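Local structure of thermotoga maritima TmcAL (Thermotoga maritima, 5Y0T) at residues L4-E9 / L18-S23; R25-P30 / D98-S103; L60-D65 / S228-S233. The protein is a member of the HIGH nucleotidyl transferase family in the HUP clan, built round a Rossmann-like nucleotide-binding core, and holds adenosine-5'-rp-alpha-thio-triphosphate in this structure. All blocks are in the same frame, centred on the assembly; numbering follows the deposited sequence.

Contact 1: L4-E9 / L18-S23; sequences LGVVVE and LYHLTS. With TAT (adenosine-5'-rp-alpha-thio-triphosphate), chain E.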
loop_
_atom_site.group_PDB
_atom_site.type_symbol
_atom_site.label_atom_id
_atom_site.label_comp_id
_atom_site.label_asym_id
_atom_site.label_seq_id
_atom_site.Cartn_x
_atom_site.Cartn_y
_atom_site.Cartn_z
ATOM N N LEU A 4 29.975 -23.499 15.597
ATOM C CA LEU A 4 29.747 -22.113 15.972
ATOM C C LEU A 4 28.525 -21.538 15.268
ATOM O O LEU A 4 28.447 -21.610 14.041
ATOM C CB LEU A 4 30.962 -21.272 15.602
ATOM C CG LEU A 4 30.823 -19.758 15.751
ATOM C CD1 LEU A 4 30.593 -19.408 17.238
ATOM C CD2 LEU A 4 32.067 -19.073 15.186
ATOM N N GLY A 5 27.557 -21.028 16.029
ATOM C CA GLY A 5 26.494 -20.204 15.455
ATOM C C GLY A 5 26.757 -18.723 15.714
ATOM O O GLY A 5 27.241 -18.351 16.798
ATOM N N VAL A 6 26.359 -17.871 14.775
ATOM C CA VAL A 6 26.429 -16.426 14.968
ATOM C C VAL A 6 25.139 -15.800 14.430
ATOM O O VAL A 6 24.561 -16.270 13.436
ATOM C CB VAL A 6 27.677 -15.777 14.303
ATOM C CG1 VAL A 6 28.989 -16.318 14.939
ATOM C CG2 VAL A 6 27.705 -15.981 12.779
ATOM N N VAL A 7 24.686 -14.761 15.126
ATOM C CA VAL A 7 23.471 -14.020 14.777
ATOM C C VAL A 7 23.904 -12.708 14.157
ATOM O O VAL A 7 24.643 -11.959 14.784
ATOM C CB VAL A 7 22.600 -13.741 16.014
ATOM C CG1 VAL A 7 21.332 -12.934 15.616
ATOM C CG2 VAL A 7 22.236 -15.058 16.713
ATOM N N VAL A 8 23.498 -12.436 12.919
ATOM C CA VAL A 8 24.101 -11.336 12.173
ATOM C C VAL A 8 23.103 -10.637 11.264
ATOM O O VAL A 8 22.045 -11.164 10.951
ATOM C CB VAL A 8 25.294 -11.821 11.287
ATOM C CG1 VAL A 8 26.373 -12.500 12.135
ATOM C CG2 VAL A 8 24.790 -12.783 10.203
ATOM N N GLU A 9 23.473 -9.437 10.837
ATOM C CA GLU A 9 22.690 -8.646 9.892
ATOM C C GLU A 9 23.588 -8.298 8.711
ATOM O O GLU A 9 23.148 -8.359 7.567
ATOM C CB GLU A 9 22.082 -7.425 10.569
ATOM C CG GLU A 9 21.033 -7.860 11.584
ATOM C CD GLU A 9 19.983 -6.796 11.833
ATOM O OE1 GLU A 9 20.363 -5.690 12.255
ATOM O OE2 GLU A 9 18.788 -7.059 11.563
ATOM N N LEU A 18 34.200 -8.629 10.489
ATOM C CA LEU A 18 35.278 -9.576 10.228
ATOM C C LEU A 18 35.996 -9.879 11.550
ATOM O O LEU A 18 36.370 -11.012 11.834
ATOM C CB LEU A 18 36.269 -9.023 9.194
ATOM C CG LEU A 18 37.434 -9.981 8.877
ATOM C CD1 LEU A 18 36.909 -11.351 8.445
ATOM C CD2 LEU A 18 38.375 -9.413 7.826
ATOM N N TYR A 19 36.175 -8.834 12.345
ATOM C CA TYR A 19 36.824 -8.925 13.646
ATOM C C TYR A 19 36.087 -9.890 14.566
ATOM O O TYR A 19 36.705 -10.769 15.161
ATOM C CB TYR A 19 36.891 -7.533 14.255
ATOM C CG TYR A 19 37.733 -7.378 15.504
ATOM C CD1 TYR A 19 39.122 -7.358 15.439
ATOM C CD2 TYR A 19 37.127 -7.189 16.737
ATOM C CE1 TYR A 19 39.887 -7.174 16.575
ATOM C CE2 TYR A 19 37.886 -6.991 17.886
ATOM C CZ TYR A 19 39.260 -6.993 17.798
ATOM O OH TYR A 19 40.003 -6.790 18.941
ATOM N N HIS A 20 34.768 -9.728 14.664
ATOM C CA HIS A 20 33.916 -10.627 15.440
ATOM C C HIS A 20 34.003 -12.070 14.958
ATOM O O HIS A 20 34.169 -13.006 15.738
ATOM C CB HIS A 20 32.449 -10.177 15.369
ATOM C CG HIS A 20 31.472 -11.225 15.820
ATOM N ND1 HIS A 20 30.742 -11.995 14.939
ATOM C CD2 HIS A 20 31.129 -11.648 17.062
ATOM C CE1 HIS A 20 29.981 -12.836 15.617
ATOM N NE2 HIS A 20 30.208 -12.656 16.908
ATOM N N LEU A 21 33.870 -12.248 13.654
ATOM C CA LEU A 21 33.770 -13.589 13.096
ATOM C C LEU A 21 35.077 -14.332 13.286
ATOM O O LEU A 21 35.093 -15.500 13.646
ATOM C CB LEU A 21 33.405 -13.531 11.614
ATOM C CG LEU A 21 33.160 -14.887 10.962
ATOM C CD1 LEU A 21 32.056 -15.646 11.700
ATOM C CD2 LEU A 21 32.808 -14.670 9.503
ATOM N N THR A 22 36.178 -13.637 13.045
ATOM C CA THR A 22 37.491 -14.231 13.218
ATOM C C THR A 22 37.749 -14.537 14.694
ATOM O O THR A 22 38.255 -15.608 15.043
ATOM C CB THR A 22 38.594 -13.299 12.672
ATOM O OG1 THR A 22 38.408 -13.115 11.263
ATOM C CG2 THR A 22 39.966 -13.896 12.910
ATOM N N SER A 23 37.395 -13.601 15.563
ATOM C CA SER A 23 37.575 -13.816 17.011
ATOM C C SER A 23 36.784 -15.029 17.504
ATOM O O SER A 23 37.278 -15.874 18.278
ATOM C CB SER A 23 37.144 -12.572 17.798
ATOM O OG SER A 23 38.074 -11.515 17.627
HETATM N N1 TAT E . 33.859 -5.318 17.167
HETATM C C2 TAT E . 33.526 -6.561 17.563
HETATM N N3 TAT E . 32.390 -7.179 17.193
HETATM C C4 TAT E . 31.504 -6.559 16.377
HETATM C C5 TAT E . 31.803 -5.210 15.886
HETATM C C6 TAT E . 33.070 -4.596 16.346
HETATM N N6 TAT E . 33.426 -3.351 15.948
HETATM N N7 TAT E . 30.772 -4.845 15.096
HETATM C C8 TAT E . 29.886 -5.875 15.069
HETATM N N9 TAT E . 30.330 -6.893 15.834
HETATM P PA TAT E . 25.535 -7.348 13.256
HETATM P PB TAT E . 25.779 -4.747 14.604
HETATM P PG TAT E . 26.824 -2.114 14.035
HETATM C "C1'" TAT E . 29.631 -8.176 16.065
HETATM O O1A TAT E . 28.076 -1.735 13.262
HETATM O O1B TAT E . 24.451 -4.093 14.841
HETATM S S1G TAT E . 24.100 -8.040 14.372
HETATM C "C2'" TAT E . 28.252 -7.916 16.669
HETATM O "O2'" TAT E . 28.324 -7.642 18.068
HETATM O O2A TAT E . 25.507 -7.677 11.773
HETATM O O2B TAT E . 26.515 -5.358 15.769
HETATM O O2G TAT E . 25.559 -1.567 13.403
HETATM C "C3'" TAT E . 27.526 -9.202 16.339
HETATM O "O3'" TAT E . 27.797 -10.217 17.324
HETATM O O3A TAT E . 25.655 -5.739 13.338
HETATM O O3B TAT E . 26.763 -3.715 13.836
HETATM O O3G TAT E . 26.879 -1.919 15.531
HETATM C "C4'" TAT E . 28.149 -9.612 15.008
HETATM O "O4'" TAT E . 29.365 -8.871 14.851
HETATM C "C5'" TAT E . 27.229 -9.294 13.825
HETATM O "O5'" TAT E . 26.920 -7.900 13.859
#
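Val6 on strand 3-8 and Leu21 on helix 15-28 are the nearest residues, CA to CA 8.1 Å, a separation that side chains alone bridge. The closest approach is made by Val6 CG1, which lies 3.7 Å from CE1 of His20, the two side chains running past one another in opposite directions. Leu21 adds a looser apolar touch, its CD1 standing 4.5 Å from Val6 CG2. The imidazole of His20 is placed by its first torsion: CG lies anti to the backbone N (chi1 165°), which carries the ring to where its edge meets Val6 CB and one face meets the ribose of the bound adenosine-5'-rp-alpha-thio-triphosphate. On that face ligand O4' is 3.3 Å from His20 CG, while His20 NE2 is hydrogen-bonded to the backbone O of Val100 on strand 98-103. Tyr19 presents its ring edge to the adenine, CD2 being 3.7 Å from ligand C2. Just past the strand, the backbone N of Glu9 donates to ligand O2A over 2.8 Å at an N-H...acceptor angle of 156°. Strand 3-8 and helix 15-28 are the first two elements of a beta-alpha-beta unit that continues into strand 32-38. Apolar packing and nucleotide binding thus share one buried layer: the imidazole that touches Val6 also lies under the ribose, and its bond to Val100 would limit ring rotation.

Contact 2: R25-P30 / D98-S103; sequences RELVKP and DVVFGS. With TAT (adenosine-5'-rp-alpha-thio-triphosphate), chain E.
Val28, in the last turn of helix 15-28, sits over Asp98 and Val100 of strand 98-103, and the close packing is made by its two methyls. CG1, anti to the backbone N (chi1 170°), is 3.8 Å from CG of Asp98; the other branch, CG2, lies 3.7 Å from Val100 CG2. Asp98 and Val100 are two apart on the strand, with their CB atoms on the same side, so one valine can touch both. Val28 CG1 rests on CB, CG and OD1 of Asp98, whose carboxylate oxygens also hold polar partners: OD2 is hydrogen-bonded to NE2 of His189 and OD1 forms a salt bridge with Arg187. Strand 98-103 runs parallel to strand 3-8 within the central sheet of this Rossmann-like domain, and the C-terminal turn of helix 15-28 packs against one face of that sheet. Farther along the same strand, the backbone N of Gly102 donates to O3' of the bound adenosine-5'-rp-alpha-thio-triphosphate over 3.0 Å, nearly straight at 176°. Gly102 has no CB, and the ligand's O2' comes close to where one would stand. The solvent side is looser. Leu27, exposed, reaches Val100 only with its CD2, 4.5 Å from Val100 CG2. Beyond the helix, Lys29 adopts positive phi (51°) and its NZ makes a weak hydrogen bond to the backbone O of Glu26, 3.3 Å away.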
loop_
_atom_site.group_PDB
_atom_site.type_symbol
_atom_site.label_atom_id
_atom_site.label_comp_id
_atom_site.label_asym_id
_atom_site.label_seq_id
_atom_site.Cartn_x
_atom_site.Cartn_y
_atom_site.Cartn_z
ATOM N N ARG A 25 35.690 -17.615 15.813
ATOM C CA ARG A 25 36.191 -18.891 15.298
ATOM C C ARG A 25 37.461 -19.307 16.031
ATOM O O ARG A 25 37.647 -20.482 16.357
ATOM C CB ARG A 25 36.432 -18.801 13.772
ATOM C CG ARG A 25 35.087 -18.664 12.979
ATOM C CD ARG A 25 35.334 -18.325 11.500
ATOM N NE ARG A 25 36.102 -19.376 10.834
ATOM C CZ ARG A 25 36.959 -19.158 9.843
ATOM N NH1 ARG A 25 37.161 -17.919 9.401
ATOM N NH2 ARG A 25 37.610 -20.180 9.292
ATOM N N GLU A 26 38.336 -18.345 16.288
ATOM C CA GLU A 26 39.599 -18.641 16.954
ATOM C C GLU A 26 39.400 -18.990 18.437
ATOM O O GLU A 26 40.147 -19.781 19.002
ATOM C CB GLU A 26 40.553 -17.449 16.817
ATOM C CG GLU A 26 41.024 -17.203 15.383
ATOM C CD GLU A 26 41.929 -18.329 14.855
ATOM O OE1 GLU A 26 42.507 -19.092 15.668
ATOM O OE2 GLU A 26 42.064 -18.449 13.622
ATOM N N LEU A 27 38.410 -18.371 19.066
ATOM C CA LEU A 27 38.059 -18.688 20.449
ATOM C C LEU A 27 37.503 -20.108 20.585
ATOM O O LEU A 27 37.996 -20.903 21.393
ATOM C CB LEU A 27 37.038 -17.678 20.977
ATOM C CG LEU A 27 36.446 -17.976 22.365
ATOM C CD1 LEU A 27 37.487 -17.769 23.437
ATOM C CD2 LEU A 27 35.225 -17.109 22.623
ATOM N N VAL A 28 36.461 -20.401 19.813
ATOM C CA VAL A 28 35.715 -21.654 19.926
ATOM C C VAL A 28 36.375 -22.818 19.178
ATOM O O VAL A 28 36.214 -23.978 19.561
ATOM C CB VAL A 28 34.262 -21.430 19.428
ATOM C CG1 VAL A 28 33.487 -22.739 19.274
ATOM C CG2 VAL A 28 33.550 -20.472 20.397
ATOM N N LYS A 29 37.142 -22.501 18.133
ATOM C CA LYS A 29 37.738 -23.532 17.264
ATOM C C LYS A 29 36.699 -24.533 16.780
ATOM O O LYS A 29 36.839 -25.745 16.981
ATOM C CB LYS A 29 38.871 -24.257 17.994
ATOM C CG LYS A 29 39.997 -23.303 18.375
ATOM C CD LYS A 29 41.154 -24.000 19.045
ATOM C CE LYS A 29 42.222 -22.977 19.380
ATOM N NZ LYS A 29 42.416 -22.022 18.238
ATOM N N PRO A 30 35.650 -24.027 16.124
ATOM C CA PRO A 30 34.589 -24.927 15.664
ATOM C C PRO A 30 34.997 -25.698 14.412
ATOM O O PRO A 30 35.912 -25.291 13.675
ATOM C CB PRO A 30 33.430 -23.970 15.363
ATOM C CG PRO A 30 34.137 -22.714 14.849
ATOM C CD PRO A 30 35.470 -22.651 15.624
ATOM N N ASP A 98 27.851 -23.754 20.182
ATOM C CA ASP A 98 28.434 -22.536 20.724
ATOM C C ASP A 98 27.950 -21.337 19.946
ATOM O O ASP A 98 27.938 -21.352 18.722
ATOM C CB ASP A 98 29.969 -22.546 20.669
ATOM C CG ASP A 98 30.597 -23.592 21.563
ATOM O OD1 ASP A 98 30.762 -24.746 21.108
ATOM O OD2 ASP A 98 30.960 -23.249 22.712
ATOM N N VAL A 99 27.588 -20.284 20.661
ATOM C CA VAL A 99 27.248 -19.018 20.026
ATOM C C VAL A 99 28.091 -17.905 20.635
ATOM O O VAL A 99 28.244 -17.832 21.859
ATOM C CB VAL A 99 25.740 -18.690 20.174
ATOM C CG1 VAL A 99 25.468 -17.229 19.816
ATOM C CG2 VAL A 99 24.911 -19.624 19.296
ATOM N N VAL A 100 28.660 -17.069 19.774
ATOM C CA VAL A 100 29.504 -15.953 20.184
ATOM C C VAL A 100 28.906 -14.632 19.704
ATOM O O VAL A 100 28.648 -14.469 18.509
ATOM C CB VAL A 100 30.929 -16.076 19.602
ATOM C CG1 VAL A 100 31.780 -14.897 20.041
ATOM C CG2 VAL A 100 31.578 -17.397 20.017
ATOM N N PHE A 101 28.693 -13.688 20.613
ATOM C CA PHE A 101 28.203 -12.374 20.191
ATOM C C PHE A 101 29.123 -11.267 20.685
ATOM O O PHE A 101 29.742 -11.405 21.732
ATOM C CB PHE A 101 26.767 -12.134 20.688
ATOM C CG PHE A 101 26.587 -12.326 22.181
ATOM C CD1 PHE A 101 26.101 -13.529 22.682
ATOM C CD2 PHE A 101 26.858 -11.299 23.069
ATOM C CE1 PHE A 101 25.931 -13.712 24.050
ATOM C CE2 PHE A 101 26.685 -11.475 24.434
ATOM C CZ PHE A 101 26.221 -12.688 24.919
ATOM N N GLY A 102 29.192 -10.168 19.934
ATOM C CA GLY A 102 29.959 -9.009 20.344
ATOM C C GLY A 102 29.289 -8.329 21.521
ATOM O O GLY A 102 28.058 -8.277 21.598
ATOM N N SER A 103 30.105 -7.805 22.431
ATOM C CA SER A 103 29.623 -7.280 23.707
ATOM C C SER A 103 30.386 -6.016 24.107
ATOM O O SER A 103 31.601 -5.926 23.909
ATOM C CB SER A 103 29.752 -8.374 24.778
ATOM O OG SER A 103 29.730 -7.858 26.094
HETATM N N1 TAT E . 33.859 -5.318 17.167
HETATM C C2 TAT E . 33.526 -6.561 17.563
HETATM N N3 TAT E . 32.390 -7.179 17.193
HETATM C C4 TAT E . 31.504 -6.559 16.377
HETATM C C5 TAT E . 31.803 -5.210 15.886
HETATM C C6 TAT E . 33.070 -4.596 16.346
HETATM N N6 TAT E . 33.426 -3.351 15.948
HETATM N N7 TAT E . 30.772 -4.845 15.096
HETATM C C8 TAT E . 29.886 -5.875 15.069
HETATM N N9 TAT E . 30.330 -6.893 15.834
HETATM P PA TAT E . 25.535 -7.348 13.256
HETATM P PB TAT E . 25.779 -4.747 14.604
HETATM P PG TAT E . 26.824 -2.114 14.035
HETATM C "C1'" TAT E . 29.631 -8.176 16.065
HETATM O O1A TAT E . 28.076 -1.735 13.262
HETATM O O1B TAT E . 24.451 -4.093 14.841
HETATM S S1G TAT E . 24.100 -8.040 14.372
HETATM C "C2'" TAT E . 28.252 -7.916 16.669
HETATM O "O2'" TAT E . 28.324 -7.642 18.068
HETATM O O2A TAT E . 25.507 -7.677 11.773
HETATM O O2B TAT E . 26.515 -5.358 15.769
HETATM O O2G TAT E . 25.559 -1.567 13.403
HETATM C "C3'" TAT E . 27.526 -9.202 16.339
HETATM O "O3'" TAT E . 27.797 -10.217 17.324
HETATM O O3A TAT E . 25.655 -5.739 13.338
HETATM O O3B TAT E . 26.763 -3.715 13.836
HETATM O O3G TAT E . 26.879 -1.919 15.531
HETATM C "C4'" TAT E . 28.149 -9.612 15.008
HETATM O "O4'" TAT E . 29.365 -8.871 14.851
HETATM C "C5'" TAT E . 27.229 -9.294 13.825
HETATM O "O5'" TAT E . 26.920 -7.900 13.859
#

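Contact 3: L60-D65 / S228-S233; sequences LRMGVD and SLPEDS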
loop_
_atom_site.group_PDB
_atom_site.type_symbol
_atom_site.label_atom_id
_atom_site.label_comp_id
_atom_site.label_asym_id
_atom_site.label_seq_id
_atom_site.Cartn_x
_atom_site.Cartn_y
_atom_site.Cartn_z
ATOM N N LEU A 60 29.704 -16.085 3.328
ATOM C CA LEU A 60 30.434 -17.278 2.902
ATOM C C LEU A 60 31.894 -16.969 2.601
ATOM O O LEU A 60 32.796 -17.710 3.013
ATOM C CB LEU A 60 29.790 -17.896 1.666
ATOM C CG LEU A 60 28.346 -18.366 1.845
ATOM C CD1 LEU A 60 27.873 -19.053 0.553
ATOM C CD2 LEU A 60 28.216 -19.300 3.061
ATOM N N ARG A 61 32.135 -15.891 1.860
ATOM C CA ARG A 61 33.514 -15.532 1.534
ATOM C C ARG A 61 34.334 -15.185 2.761
ATOM O O ARG A 61 35.564 -15.344 2.770
ATOM C CB ARG A 61 33.530 -14.380 0.537
ATOM C CG ARG A 61 33.041 -14.810 -0.839
ATOM C CD ARG A 61 33.220 -13.729 -1.871
ATOM N NE ARG A 61 32.912 -14.228 -3.207
ATOM C CZ ARG A 61 33.121 -13.540 -4.322
ATOM N NH1 ARG A 61 33.640 -12.319 -4.263
ATOM N NH2 ARG A 61 32.817 -14.077 -5.495
ATOM N N MET A 62 33.662 -14.741 3.818
ATOM C CA MET A 62 34.369 -14.261 4.989
ATOM C C MET A 62 34.614 -15.353 6.016
ATOM O O MET A 62 35.235 -15.096 7.049
ATOM C CB MET A 62 33.609 -13.096 5.622
ATOM C CG MET A 62 33.514 -11.866 4.726
ATOM S SD MET A 62 35.099 -11.085 4.333
ATOM C CE MET A 62 35.533 -11.848 2.788
ATOM N N GLY A 63 34.218 -16.583 5.692
ATOM C CA GLY A 63 34.421 -17.712 6.598
ATOM C C GLY A 63 33.203 -18.393 7.211
ATOM O O GLY A 63 33.355 -19.326 7.992
ATOM N N VAL A 64 31.996 -17.972 6.843
ATOM C CA VAL A 64 30.791 -18.743 7.220
ATOM C C VAL A 64 30.587 -19.962 6.277
ATOM O O VAL A 64 30.809 -19.854 5.072
ATOM C CB VAL A 64 29.520 -17.860 7.199
ATOM C CG1 VAL A 64 28.300 -18.703 7.504
ATOM C CG2 VAL A 64 29.632 -16.727 8.238
ATOM N N ASP A 65 30.239 -21.134 6.826
ATOM C CA ASP A 65 30.013 -22.328 5.991
ATOM C C ASP A 65 28.598 -22.408 5.445
ATOM O O ASP A 65 28.396 -22.873 4.329
ATOM C CB ASP A 65 30.303 -23.608 6.768
ATOM C CG ASP A 65 31.747 -23.667 7.248
ATOM O OD1 ASP A 65 31.973 -23.859 8.454
ATOM O OD2 ASP A 65 32.649 -23.498 6.413
ATOM N N SER A 228 36.501 0.882 5.124
ATOM C CA SER A 228 35.707 0.311 6.215
ATOM C C SER A 228 35.311 -1.151 6.037
ATOM O O SER A 228 34.772 -1.766 6.965
ATOM C CB SER A 228 34.429 1.136 6.398
ATOM O OG SER A 228 34.737 2.505 6.593
ATOM N N LEU A 229 35.530 -1.697 4.842
ATOM C CA LEU A 229 35.015 -3.033 4.519
ATOM C C LEU A 229 36.135 -3.961 4.085
ATOM O O LEU A 229 37.131 -3.517 3.518
ATOM C CB LEU A 229 33.969 -2.982 3.393
ATOM C CG LEU A 229 32.785 -2.020 3.435
ATOM C CD1 LEU A 229 31.890 -2.271 2.210
ATOM C CD2 LEU A 229 31.989 -2.143 4.724
ATOM N N PRO A 230 35.976 -5.257 4.352
ATOM C CA PRO A 230 36.887 -6.228 3.740
ATOM C C PRO A 230 36.756 -6.167 2.210
ATOM O O PRO A 230 35.689 -5.813 1.695
ATOM C CB PRO A 230 36.401 -7.573 4.285
ATOM C CG PRO A 230 35.626 -7.244 5.519
ATOM C CD PRO A 230 34.995 -5.894 5.250
ATOM N N GLU A 231 37.818 -6.522 1.501
ATOM C CA GLU A 231 37.835 -6.442 0.041
ATOM C C GLU A 231 36.673 -7.182 -0.628
ATOM O O GLU A 231 36.000 -6.636 -1.510
ATOM C CB GLU A 231 39.165 -6.984 -0.486
ATOM C CG GLU A 231 39.376 -6.739 -1.968
ATOM C CD GLU A 231 40.755 -7.173 -2.434
ATOM O OE1 GLU A 231 41.490 -7.794 -1.633
ATOM O OE2 GLU A 231 41.100 -6.884 -3.599
ATOM N N ASP A 232 36.406 -8.416 -0.210
ATOM C CA ASP A 232 35.322 -9.160 -0.857
ATOM C C ASP A 232 33.964 -8.529 -0.590
ATOM O O ASP A 232 33.040 -8.646 -1.411
ATOM C CB ASP A 232 35.294 -10.619 -0.407
ATOM C CG ASP A 232 36.419 -11.444 -1.008
ATOM O OD1 ASP A 232 37.011 -11.026 -2.025
ATOM O OD2 ASP A 232 36.707 -12.522 -0.457
ATOM N N SER A 233 33.823 -7.870 0.557
ATOM C CA SER A 233 32.559 -7.224 0.881
ATOM C C SER A 233 32.367 -6.011 -0.020
ATOM O O SER A 233 31.306 -5.819 -0.602
ATOM C CB SER A 233 32.520 -6.811 2.358
ATOM O OG SER A 233 31.342 -6.088 2.640
#
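Apolar contact is led by Met62, near the C-terminal end of helix 52-61, which reaches toward the start of helix 231-242. Its chain bends at chi2 (-64°) and again at chi3 (94°), bringing SD to 3.7 Å from CB of Pro230, the residue at the N-cap position. The terminal CE continues to Asp232, lying 3.4 Å from its CB and 3.5 Å from its OD2, so one thioether bridges the cap residue and the first helical turn. Of the charged groups, Arg61 lies across Asp232 at about a right angle. Its aliphatic part makes the contact, CB being 3.8 Å from Asp232 OD2, whereas Arg61 NH1 and Asp232 OD1 stay 4.2 Å apart, beyond a salt bridge. The guanidinium and carboxylate planes are turned 67° from each other, and Arg61 NH2 is instead paired with OE2 of Glu57. In the backbone, Gly63 closes the preceding helix in a Schellman motif with positive phi. The contact joins two helix ends at the protein surface; its chemistry implies dispersion packing round one methionine, with the opposite charges of Arg61 and Asp232 probably adding only a modest attraction.

In the fold
Contacts 1 and 2 are buried and neighbouring, their centres about 7 Å apart. Both pack helix 15-28 on the central sheet, using the adjacent strands 3-8 and 98-103, and both touch the bound ligand: aliphatic groups, with His20 in contact 1 and Asp98 in contact 2, fill the helix-sheet interface, while Glu9 N and Gly102 N donate to ligand oxygens. Packing also joins them directly, Leu4 CD1 being 3.6 Å from Val100 CG2. Contact 3, at the surface, links two helix ends through methionine packing and opposite charges too far apart for a salt bridge, without direct ligand contact. Helix 15-28 nevertheless connects it to contact 1, since Leu21 CD2 lies 3.5 Å from Met62 O and Leu18 touches Pro230.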